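Local coordinates for protein aminoglycoside N(3)-acetyltransferase (Enterobacter cloacae, PDB 6NP3) that transfers an acetyl group from acetyl-CoA to the 3-amino group of 2-deoxystreptamine antibiotics such as gentamicin, a reaction associated with aminoglycoside resistance, at residues 64-69 with 187-192; 79-84 with 197-202; 115-120 with 135-140. One frame throughout, in Å; residues are numbered along the deposited sequence.

Contact 1. Residues 64-69 with 187-192; sequences DSPYEQ and YSMPLL. With LLL ((2R,3R,4R,5R)-2-((1S,2S,3R,4S,6R)-4,6-diamino-3-((2R,3R,6S)-3-amino-6-(aminomethyl)-tetrahydro-2H-pyran-2-yloxy)-2-hydr oxycyclohexyloxy)-5-methyl-4-(methylamino)-tetrahydro-2H-pyran-3,5-diol), chain B.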
loop_
_atom_site.group_PDB
_atom_site.type_symbol
_atom_site.label_atom_id
_atom_site.label_comp_id
_atom_site.label_asym_id
_atom_site.label_seq_id
_atom_site.Cartn_x
_atom_site.Cartn_y
_atom_site.Cartn_z
ATOM N N ASP A 64 -12.112 7.054 6.918
ATOM C CA ASP A 64 -12.689 7.157 8.255
ATOM C C ASP A 64 -12.212 6.034 9.175
ATOM O O ASP A 64 -12.877 5.688 10.150
ATOM C CB ASP A 64 -14.216 7.230 8.177
ATOM C CG ASP A 64 -14.699 8.396 7.331
ATOM O OD1 ASP A 64 -14.122 9.484 7.458
ATOM O OD2 ASP A 64 -15.635 8.212 6.533
ATOM N N SER A 65 -11.020 5.525 8.952
ATOM C CA SER A 65 -10.504 4.527 9.865
ATOM C C SER A 65 -10.349 5.134 11.262
ATOM O O SER A 65 -9.686 6.165 11.407
ATOM C CB SER A 65 -9.142 4.076 9.370
ATOM O OG SER A 65 -8.577 3.248 10.359
ATOM N N PRO A 66 -10.909 4.515 12.307
ATOM C CA PRO A 66 -10.779 5.033 13.674
ATOM C C PRO A 66 -9.490 4.589 14.369
ATOM O O PRO A 66 -9.497 4.193 15.543
ATOM C CB PRO A 66 -12.018 4.470 14.364
ATOM C CG PRO A 66 -12.220 3.143 13.721
ATOM C CD PRO A 66 -11.794 3.337 12.274
ATOM N N TYR A 67 -8.373 4.687 13.643
ATOM C CA TYR A 67 -7.086 4.238 14.159
ATOM C C TYR A 67 -6.659 5.064 15.363
ATOM O O TYR A 67 -6.457 4.531 16.458
ATOM C CB TYR A 67 -6.051 4.304 13.028
ATOM C CG TYR A 67 -4.706 3.734 13.361
ATOM C CD1 TYR A 67 -3.707 4.528 13.918
ATOM C CD2 TYR A 67 -4.419 2.412 13.091
ATOM C CE1 TYR A 67 -2.453 3.997 14.210
ATOM C CE2 TYR A 67 -3.181 1.875 13.378
ATOM C CZ TYR A 67 -2.202 2.667 13.943
ATOM O OH TYR A 67 -0.961 2.110 14.230
ATOM N N GLU A 68 -6.462 6.363 15.167
ATOM C CA GLU A 68 -6.020 7.189 16.282
ATOM C C GLU A 68 -7.024 7.164 17.427
ATOM O O GLU A 68 -6.632 7.190 18.600
ATOM C CB GLU A 68 -5.798 8.620 15.810
ATOM C CG GLU A 68 -4.447 8.875 15.144
ATOM C CD GLU A 68 -4.454 8.671 13.642
ATOM O OE1 GLU A 68 -5.542 8.615 13.040
ATOM O OE2 GLU A 68 -3.360 8.570 13.057
ATOM N N GLN A 69 -8.315 7.089 17.109
ATOM C CA GLN A 69 -9.361 7.172 18.115
ATOM C C GLN A 69 -9.432 5.932 18.984
ATOM O O GLN A 69 -9.984 6.002 20.085
ATOM C CB GLN A 69 -10.707 7.388 17.414
ATOM C CG GLN A 69 -10.829 8.716 16.658
ATOM C CD GLN A 69 -10.362 8.653 15.209
ATOM O OE1 GLN A 69 -9.612 7.762 14.810
ATOM N NE2 GLN A 69 -10.793 9.630 14.417
ATOM N N TYR A 187 -5.462 -1.610 18.370
ATOM C CA TYR A 187 -6.505 -0.714 17.892
ATOM C C TYR A 187 -7.743 -1.546 17.609
ATOM O O TYR A 187 -7.705 -2.776 17.649
ATOM C CB TYR A 187 -6.029 0.096 16.693
ATOM C CG TYR A 187 -5.485 -0.704 15.537
ATOM C CD1 TYR A 187 -6.331 -1.258 14.601
ATOM C CD2 TYR A 187 -4.123 -0.871 15.363
ATOM C CE1 TYR A 187 -5.826 -1.979 13.513
ATOM C CE2 TYR A 187 -3.614 -1.568 14.285
ATOM C CZ TYR A 187 -4.472 -2.142 13.387
ATOM O OH TYR A 187 -3.986 -2.837 12.299
ATOM N N SER A 188 -8.843 -0.858 17.309
ATOM C CA SER A 188 -10.128 -1.491 17.087
ATOM C C SER A 188 -10.735 -0.975 15.802
ATOM O O SER A 188 -10.677 0.224 15.519
ATOM C CB SER A 188 -11.087 -1.169 18.235
ATOM O OG SER A 188 -10.577 -1.639 19.474
ATOM N N MET A 189 -11.328 -1.888 15.051
ATOM C CA MET A 189 -12.002 -1.537 13.819
ATOM C C MET A 189 -13.414 -2.097 13.816
ATOM O O MET A 189 -13.645 -3.219 14.279
ATOM C CB MET A 189 -11.248 -2.108 12.608
ATOM C CG MET A 189 -9.850 -1.528 12.409
ATOM S SD MET A 189 -9.928 0.159 11.765
ATOM C CE MET A 189 -8.763 1.004 12.878
ATOM N N PRO A 190 -14.359 -1.372 13.220
ATOM C CA PRO A 190 -15.739 -1.867 13.117
ATOM C C PRO A 190 -15.955 -2.551 11.778
ATOM O O PRO A 190 -15.841 -1.913 10.719
ATOM C CB PRO A 190 -16.561 -0.580 13.254
ATOM C CG PRO A 190 -15.704 0.474 12.621
ATOM C CD PRO A 190 -14.240 0.018 12.753
ATOM N N LEU A 191 -16.190 -3.861 11.815
ATOM C CA LEU A 191 -16.346 -4.663 10.607
ATOM C C LEU A 191 -17.818 -4.987 10.391
ATOM O O LEU A 191 -18.629 -4.915 11.318
ATOM C CB LEU A 191 -15.585 -5.985 10.729
ATOM C CG LEU A 191 -14.120 -5.992 11.119
ATOM C CD1 LEU A 191 -13.571 -7.416 11.078
ATOM C CD2 LEU A 191 -13.326 -5.097 10.214
ATOM N N LEU A 192 -18.152 -5.390 9.167
ATOM C CA LEU A 192 -19.458 -5.971 8.869
ATOM C C LEU A 192 -19.317 -7.487 8.865
ATOM O O LEU A 192 -18.440 -8.031 8.185
ATOM C CB LEU A 192 -19.990 -5.511 7.512
ATOM C CG LEU A 192 -20.566 -4.100 7.453
ATOM C CD1 LEU A 192 -20.910 -3.757 6.012
ATOM C CD2 LEU A 192 -21.771 -3.953 8.360
HETATM C C11 LLL B . 3.347 7.717 7.205
HETATM O O11 LLL B . 3.266 6.387 6.631
HETATM C C21 LLL B . 3.760 8.667 6.082
HETATM N N21 LLL B . 2.870 8.417 4.954
HETATM C C31 LLL B . 5.126 8.339 5.607
HETATM C C41 LLL B . 6.089 8.497 6.772
HETATM C C51 LLL B . 5.620 7.585 7.900
HETATM O O51 LLL B . 4.296 7.875 8.254
HETATM C C61 LLL B . 6.477 7.784 9.131
HETATM N N61 LLL B . 5.979 6.899 10.183
HETATM C C12 LLL B . 0.527 3.289 7.452
HETATM N N12 LLL B . -0.205 2.159 8.008
HETATM C C22 LLL B . 1.971 2.911 7.123
HETATM C C32 LLL B . 2.626 4.118 6.483
HETATM N N32 LLL B . 4.008 3.786 6.128
HETATM C C42 LLL B . 2.658 5.344 7.397
HETATM C C52 LLL B . 1.236 5.662 7.862
HETATM O O52 LLL B . 1.307 6.666 8.848
HETATM C C62 LLL B . 0.530 4.455 8.448
HETATM O O62 LLL B . -0.817 4.810 8.699
HETATM C C13 LLL B . -1.334 4.561 10.008
HETATM C C23 LLL B . -2.824 4.279 9.836
HETATM O O23 LLL B . -2.967 3.220 8.912
HETATM C C33 LLL B . -3.544 5.506 9.248
HETATM N N33 LLL B . -5.001 5.258 9.196
HETATM C C43 LLL B . -3.234 6.729 10.136
HETATM O O43 LLL B . -3.904 6.521 11.364
HETATM C C53 LLL B . -1.723 6.865 10.355
HETATM O O53 LLL B . -1.146 5.692 10.880
HETATM C C83 LLL B . -3.734 8.014 9.465
HETATM C C93 LLL B . -5.529 5.499 7.835
#

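Contact 2. Residues 79-84 with 197-202; sequences AIAQSW and RVWVTT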
loop_
_atom_site.group_PDB
_atom_site.type_symbol
_atom_site.label_atom_id
_atom_site.label_comp_id
_atom_site.label_asym_id
_atom_site.label_seq_id
_atom_site.Cartn_x
_atom_site.Cartn_y
_atom_site.Cartn_z
ATOM N N ALA A 79 -18.057 6.405 23.084
ATOM C CA ALA A 79 -18.674 7.275 22.088
ATOM C C ALA A 79 -18.299 6.865 20.674
ATOM O O ALA A 79 -19.119 6.995 19.759
ATOM C CB ALA A 79 -18.277 8.722 22.348
ATOM N N ILE A 80 -17.069 6.385 20.484
ATOM C CA ILE A 80 -16.652 5.823 19.200
ATOM C C ILE A 80 -17.446 4.566 18.902
ATOM O O ILE A 80 -17.973 4.387 17.794
ATOM C CB ILE A 80 -15.146 5.512 19.253
ATOM C CG1 ILE A 80 -14.330 6.769 19.562
ATOM C CG2 ILE A 80 -14.678 4.860 17.961
ATOM C CD1 ILE A 80 -14.433 7.865 18.545
ATOM N N ALA A 81 -17.529 3.669 19.885
ATOM C CA ALA A 81 -18.175 2.385 19.693
ATOM C C ALA A 81 -19.617 2.577 19.264
ATOM O O ALA A 81 -20.131 1.812 18.440
ATOM C CB ALA A 81 -18.110 1.575 20.992
ATOM N N GLN A 82 -20.298 3.581 19.837
ATOM C CA GLN A 82 -21.727 3.713 19.572
ATOM C C GLN A 82 -21.999 4.162 18.143
ATOM O O GLN A 82 -22.962 3.695 17.519
ATOM C CB GLN A 82 -22.427 4.658 20.558
ATOM C CG GLN A 82 -23.910 4.764 20.180
ATOM C CD GLN A 82 -24.782 5.553 21.132
ATOM O OE1 GLN A 82 -24.382 6.577 21.668
ATOM N NE2 GLN A 82 -26.010 5.089 21.306
ATOM N N SER A 83 -21.236 5.131 17.641
ATOM C CA SER A 83 -21.644 5.798 16.419
ATOM C C SER A 83 -20.741 5.606 15.208
ATOM O O SER A 83 -21.117 6.063 14.116
ATOM C CB SER A 83 -21.834 7.306 16.631
ATOM O OG SER A 83 -20.614 7.940 16.937
ATOM N N TRP A 84 -19.587 4.955 15.326
ATOM C CA TRP A 84 -18.715 4.863 14.168
ATOM C C TRP A 84 -19.376 4.014 13.081
ATOM O O TRP A 84 -19.958 2.967 13.371
ATOM C CB TRP A 84 -17.333 4.288 14.552
ATOM C CG TRP A 84 -16.261 4.866 13.665
ATOM C CD1 TRP A 84 -15.820 4.377 12.459
ATOM C CD2 TRP A 84 -15.596 6.109 13.853
ATOM N NE1 TRP A 84 -14.930 5.241 11.911
ATOM C CE2 TRP A 84 -14.741 6.297 12.761
ATOM C CE3 TRP A 84 -15.608 7.068 14.867
ATOM C CZ2 TRP A 84 -13.926 7.409 12.642
ATOM C CZ3 TRP A 84 -14.791 8.161 14.756
ATOM C CH2 TRP A 84 -13.950 8.321 13.663
ATOM N N ARG A 197 -22.667 -4.671 12.439
ATOM C CA ARG A 197 -21.394 -4.107 12.855
ATOM C C ARG A 197 -20.829 -4.901 14.025
ATOM O O ARG A 197 -21.504 -5.115 15.038
ATOM C CB ARG A 197 -21.571 -2.646 13.262
ATOM C CG ARG A 197 -20.277 -1.994 13.720
ATOM C CD ARG A 197 -20.490 -0.591 14.239
ATOM N NE ARG A 197 -21.357 -0.559 15.415
ATOM C CZ ARG A 197 -21.707 0.552 16.036
ATOM N NH1 ARG A 197 -21.258 1.710 15.609
ATOM N NH2 ARG A 197 -22.508 0.507 17.087
ATOM N N VAL A 198 -19.569 -5.303 13.899
ATOM C CA VAL A 198 -18.854 -6.010 14.954
ATOM C C VAL A 198 -17.543 -5.278 15.188
ATOM O O VAL A 198 -16.749 -5.113 14.256
ATOM C CB VAL A 198 -18.572 -7.474 14.576
ATOM C CG1 VAL A 198 -17.740 -8.159 15.653
ATOM C CG2 VAL A 198 -19.861 -8.218 14.331
ATOM N N TRP A 199 -17.299 -4.856 16.418
ATOM C CA TRP A 199 -16.006 -4.284 16.746
ATOM C C TRP A 199 -14.990 -5.387 16.998
ATOM O O TRP A 199 -15.257 -6.343 17.737
ATOM C CB TRP A 199 -16.108 -3.391 17.965
ATOM C CG TRP A 199 -16.680 -2.048 17.672
ATOM C CD1 TRP A 199 -17.978 -1.625 17.880
ATOM C CD2 TRP A 199 -15.976 -0.926 17.138
ATOM N NE1 TRP A 199 -18.102 -0.306 17.525
ATOM C CE2 TRP A 199 -16.902 0.137 17.028
ATOM C CE3 TRP A 199 -14.657 -0.721 16.708
ATOM C CZ2 TRP A 199 -16.541 1.393 16.568
ATOM C CZ3 TRP A 199 -14.301 0.518 16.255
ATOM C CH2 TRP A 199 -15.244 1.562 16.160
ATOM N N VAL A 200 -13.823 -5.251 16.374
ATOM C CA VAL A 200 -12.717 -6.187 16.541
ATOM C C VAL A 200 -11.520 -5.397 17.050
ATOM O O VAL A 200 -11.111 -4.404 16.430
ATOM C CB VAL A 200 -12.376 -6.909 15.227
ATOM C CG1 VAL A 200 -11.154 -7.812 15.427
ATOM C CG2 VAL A 200 -13.570 -7.695 14.711
ATOM N N THR A 201 -10.990 -5.809 18.195
ATOM C CA THR A 201 -9.764 -5.257 18.749
ATOM C C THR A 201 -8.628 -6.227 18.470
ATOM O O THR A 201 -8.778 -7.442 18.644
ATOM C CB THR A 201 -9.915 -5.023 20.252
ATOM O OG1 THR A 201 -11.045 -4.170 20.472
ATOM C CG2 THR A 201 -8.674 -4.368 20.830
ATOM N N THR A 202 -7.510 -5.692 17.990
ATOM C CA THR A 202 -6.376 -6.532 17.644
ATOM C C THR A 202 -5.088 -5.821 18.002
ATOM O O THR A 202 -5.063 -4.611 18.198
ATOM C CB THR A 202 -6.361 -6.827 16.133
ATOM O OG1 THR A 202 -5.464 -7.906 15.860
ATOM C CG2 THR A 202 -5.920 -5.601 15.309
#

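Contact 3. Residues 115-120 with 135-140; sequences AHPDAS and HEMGAA. With LLL ((2R,3R,4R,5R)-2-((1S,2S,3R,4S,6R)-4,6-diamino-3-((2R,3R,6S)-3-amino-6-(aminomethyl)-tetrahydro-2H-pyran-2-yloxy)-2-hydr oxycyclohexyloxy)-5-methyl-4-(methylamino)-tetrahydro-2H-pyran-3,5-diol), chain B.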
loop_
_atom_site.group_PDB
_atom_site.type_symbol
_atom_site.label_atom_id
_atom_site.label_comp_id
_atom_site.label_asym_id
_atom_site.label_seq_id
_atom_site.Cartn_x
_atom_site.Cartn_y
_atom_site.Cartn_z
ATOM N N ALA A 115 -10.666 -6.720 3.288
ATOM C CA ALA A 115 -11.533 -6.598 4.450
ATOM C C ALA A 115 -10.913 -5.890 5.649
ATOM O O ALA A 115 -11.631 -5.652 6.626
ATOM C CB ALA A 115 -11.965 -8.004 4.875
ATOM N N HIS A 116 -9.621 -5.632 5.661
ATOM C CA HIS A 116 -8.992 -4.958 6.790
ATOM C C HIS A 116 -9.245 -3.467 6.680
ATOM O O HIS A 116 -8.795 -2.834 5.721
ATOM C CB HIS A 116 -7.507 -5.249 6.754
ATOM C CG HIS A 116 -6.788 -4.890 7.998
ATOM N ND1 HIS A 116 -6.785 -3.624 8.540
ATOM C CD2 HIS A 116 -6.000 -5.653 8.788
ATOM C CE1 HIS A 116 -6.023 -3.635 9.617
ATOM N NE2 HIS A 116 -5.524 -4.849 9.778
ATOM N N PRO A 117 -9.997 -2.879 7.610
ATOM C CA PRO A 117 -10.446 -1.505 7.363
ATOM C C PRO A 117 -9.317 -0.496 7.310
ATOM O O PRO A 117 -9.346 0.408 6.474
ATOM C CB PRO A 117 -11.441 -1.246 8.502
ATOM C CG PRO A 117 -11.942 -2.568 8.866
ATOM C CD PRO A 117 -10.715 -3.469 8.751
ATOM N N ASP A 118 -8.301 -0.648 8.152
ATOM C CA ASP A 118 -7.206 0.310 8.190
ATOM C C ASP A 118 -6.147 0.015 7.140
ATOM O O ASP A 118 -5.560 0.948 6.588
ATOM C CB ASP A 118 -6.576 0.370 9.587
ATOM C CG ASP A 118 -5.637 1.523 9.724
ATOM O OD1 ASP A 118 -6.086 2.702 9.689
ATOM O OD2 ASP A 118 -4.421 1.273 9.837
ATOM N N ALA A 119 -5.853 -1.259 6.905
ATOM C CA ALA A 119 -4.862 -1.675 5.921
ATOM C C ALA A 119 -5.468 -2.005 4.559
ATOM O O ALA A 119 -4.791 -2.601 3.717
ATOM C CB ALA A 119 -4.097 -2.886 6.457
ATOM N N SER A 120 -6.652 -1.508 4.262
ATOM C CA SER A 120 -7.392 -2.022 3.130
ATOM C C SER A 120 -6.641 -1.866 1.819
ATOM O O SER A 120 -6.088 -0.813 1.511
ATOM C CB SER A 120 -8.734 -1.316 3.034
ATOM O OG SER A 120 -9.567 -1.897 2.039
ATOM N N HIS A 135 -7.710 -11.021 4.450
ATOM C CA HIS A 135 -7.004 -9.868 4.998
ATOM C C HIS A 135 -7.575 -9.629 6.400
ATOM O O HIS A 135 -8.465 -8.800 6.619
ATOM C CB HIS A 135 -7.101 -8.631 4.132
ATOM C CG HIS A 135 -6.057 -7.637 4.456
ATOM N ND1 HIS A 135 -5.975 -6.426 3.815
ATOM C CD2 HIS A 135 -5.003 -7.700 5.305
ATOM C CE1 HIS A 135 -4.917 -5.778 4.262
ATOM N NE2 HIS A 135 -4.322 -6.518 5.182
ATOM N N GLU A 136 -7.000 -10.303 7.373
ATOM C CA GLU A 136 -7.570 -10.355 8.713
ATOM C C GLU A 136 -6.922 -9.346 9.639
ATOM O O GLU A 136 -5.752 -8.979 9.489
ATOM C CB GLU A 136 -7.439 -11.776 9.281
ATOM C CG GLU A 136 -8.364 -12.729 8.514
ATOM C CD GLU A 136 -8.052 -14.197 8.708
ATOM O OE1 GLU A 136 -7.153 -14.524 9.500
ATOM O OE2 GLU A 136 -8.712 -15.028 8.052
ATOM N N MET A 137 -7.707 -8.909 10.612
ATOM C CA MET A 137 -7.149 -8.134 11.702
ATOM C C MET A 137 -6.000 -8.912 12.324
ATOM O O MET A 137 -6.079 -10.124 12.537
ATOM C CB MET A 137 -8.245 -7.821 12.723
ATOM C CG MET A 137 -9.272 -6.853 12.153
ATOM S SD MET A 137 -8.702 -5.137 12.145
ATOM C CE MET A 137 -8.956 -4.747 13.853
ATOM N N GLY A 138 -4.906 -8.214 12.568
ATOM C CA GLY A 138 -3.712 -8.837 13.069
ATOM C C GLY A 138 -2.715 -9.218 11.999
ATOM O O GLY A 138 -1.610 -9.662 12.341
ATOM N N ALA A 139 -3.076 -9.056 10.724
ATOM C CA ALA A 139 -2.234 -9.391 9.586
ATOM C C ALA A 139 -2.295 -8.252 8.570
ATOM O O ALA A 139 -2.676 -8.418 7.412
ATOM C CB ALA A 139 -2.661 -10.711 8.948
ATOM N N ALA A 140 -1.864 -7.067 8.986
ATOM C CA ALA A 140 -2.046 -5.895 8.139
ATOM C C ALA A 140 -1.164 -5.941 6.895
ATOM O O ALA A 140 -1.664 -5.818 5.768
ATOM C CB ALA A 140 -1.803 -4.625 8.937
HETATM C C11 LLL B . 3.347 7.717 7.205
HETATM O O11 LLL B . 3.266 6.387 6.631
HETATM C C21 LLL B . 3.760 8.667 6.082
HETATM N N21 LLL B . 2.870 8.417 4.954
HETATM C C31 LLL B . 5.126 8.339 5.607
HETATM C C41 LLL B . 6.089 8.497 6.772
HETATM C C51 LLL B . 5.620 7.585 7.900
HETATM O O51 LLL B . 4.296 7.875 8.254
HETATM C C61 LLL B . 6.477 7.784 9.131
HETATM N N61 LLL B . 5.979 6.899 10.183
HETATM C C12 LLL B . 0.527 3.289 7.452
HETATM N N12 LLL B . -0.205 2.159 8.008
HETATM C C22 LLL B . 1.971 2.911 7.123
HETATM C C32 LLL B . 2.626 4.118 6.483
HETATM N N32 LLL B . 4.008 3.786 6.128
HETATM C C42 LLL B . 2.658 5.344 7.397
HETATM C C52 LLL B . 1.236 5.662 7.862
HETATM O O52 LLL B . 1.307 6.666 8.848
HETATM C C62 LLL B . 0.530 4.455 8.448
HETATM O O62 LLL B . -0.817 4.810 8.699
HETATM C C13 LLL B . -1.334 4.561 10.008
HETATM C C23 LLL B . -2.824 4.279 9.836
HETATM O O23 LLL B . -2.967 3.220 8.912
HETATM C C33 LLL B . -3.544 5.506 9.248
HETATM N N33 LLL B . -5.001 5.258 9.196
HETATM C C43 LLL B . -3.234 6.729 10.136
HETATM O O43 LLL B . -3.904 6.521 11.364
HETATM C C53 LLL B . -1.723 6.865 10.355
HETATM O O53 LLL B . -1.146 5.692 10.880
HETATM C C83 LLL B . -3.734 8.014 9.465
HETATM C C93 LLL B . -5.529 5.499 7.835
HETATM O O HOH W 1 -10.369 -7.923 8.416
HETATM O O HOH W 2 -3.970 -5.592 11.993
#

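Contact 1. Residues 64-69 with 187-192
Tyr-67 and Tyr-187 meet ring against ring at an oblique angle, centroids 4.9 Å apart and planes inclined by 44°, while Pro-66 settles on Met-189 and Pro-190. Tyr-67 can be traced outward from its CB, which has the methyl CE of Met-189 4.3 Å away and the gentamicin hydroxyl O43 on the ligand side. Chi1 (-174°) sets CG anti to the backbone N. CD1 comes within 3.2 Å of O43 and CE1 nears the ring oxygen O53. CD2 lies 4.0 Å from CD2 of Tyr-187, and CE2 reaches over one face of the Tyr-187 ring, 3.5 Å from that same CD2. Over the centre of the Tyr-67 ring sits C23 of the methylamino sugar, so this tyrosine is both a wall of the antibiotic pocket and a partner of the strand.

Next to it, Glu-68, whose CB points away from the strand, takes a hydrogen bond from O43 to OE2 (2.7 Å). Met-189 is folded back at chi2 and chi3: its SD lies 3.7 Å from CD of Pro-66, and its CE 3.4 Å from OG of Ser-65, a hydroxyl whose hydrogen bond is with Asp-118. Pro-66 and Pro-190 approach tip to tip, CG to CD. No hydrogen bond links the two segments directly; the join is buried packing.

In the fold, Pro-66 is the N-cap residue of helix 67-70 and the centre of an inverse gamma turn. Thr-70 of that helix hydrogen-bonds to the Ser-188 backbone N, tying it to strand 184-193, which pairs antiparallel with strand 196-205.

Contact 2. Residues 79-84 with 197-202
Arg-197 and Trp-199 reach from the strand to backbone carbonyls in the last turn of helix 78-83 and just beyond it. Hydrogen bonds come first. The Arg-197 chain runs extended to CD and bends at chi3 (62°), which places NE. NH1 donates to Trp-84 O at 2.9 Å, in the carbonyl plane and on a lone pair. NH2 donates to Gln-82 O at 3.2 Å from well above that carbonyl's plane, and NH1 adds a weak bond to the same oxygen. Both acceptors lie at the guanidinium edge, whereas Ala-81 O sits over one face of the group, unbonded to it. That oxygen is instead taken by the indole: Trp-199 NE1 bonds to Ala-81 O at 3.1 Å, with an N-H...O angle of 154°. A positive guanidinium here probably complements the partial negative charge of the helix end.

The six-membered ring of Trp-199 carries the apolar packing. CB of Trp-84 lies at its edge, 3.6 Å from CZ2, while CH2 touches CG2 of Ile-80 at 3.8 Å.

This surface contact, away from the substrate sites, joins two strand side chains to the C-terminal end of a helix. Helix 79-83 and strand 197-202 approach to 10.1 Å between axes, their N-to-C directions 146° apart, and Trp-199 also touches Pro-190 of the paired strand 184-193.

Contact 3. Residues 115-120 with 135-140
His-116 is the hub, touching His-135 through its CB and Met-137 through its ring. The CB lies over the centre of the His-135 imidazole, 3.5 Å from the centroid and 8° off the normal, a CH-pi contact. A chi1 of -167° sets CG anti to the backbone N, 4.1 Å from His-135 NE2, and the ring planes are inclined by 42°. The His-116 ring is sandwiched: Met-137 SD lies over one face, 4.1 Å from the centroid, and Ala-119 CB over the opposite one. Ala-119 CB also meets Ala-140 CB at 3.8 Å.

In the next shell, His-135 is held at both nitrogens: NE2 donates to Ala-140 O at 2.8 Å, and ND1 pairs with Ser-114. A water joins His-116 NE2 to Gly-138 N, 2.8 Å from each. Gly-138 belongs to the type II turn 136-139, with backbone angles that suit glycine.

Farther along, Asp-118 grips gentamicin by two hydrogen bonds, from N33 to OD1 (2.8 Å) and from O23 to OD2 (2.6 Å).

Both segments are loops, one between strands 112-113 and 121-124, the other between helices 128-132 and 146-151. Pro-117 and Met-137 pack on strand 184-193, and Met-137 also on strand 196-205.

In the fold
All three contacts gather on one side of the chain's centre around the two-stranded antiparallel sheet 184-193/196-205. Contacts 1 and 2, centres about 7 Å apart, each join one of its strands to one of the successive helices 67-70 and 78-83; their segments alternate along the chain. Hydrogen bonds from Trp-84 NE1 to Asp-64 O and between the hydroxyls of Ser-188 and Thr-201 connect them. Contact 3 is nested within the loops closed by both others, its centre about 10 Å from contact 1 and 15 Å from contact 2. Contacts 1 and 3 both touch gentamicin, bridged by Ser-65 and Asp-118. From the surface at contact 2 the packing leads inward through contact 1 to the antibiotic pocket.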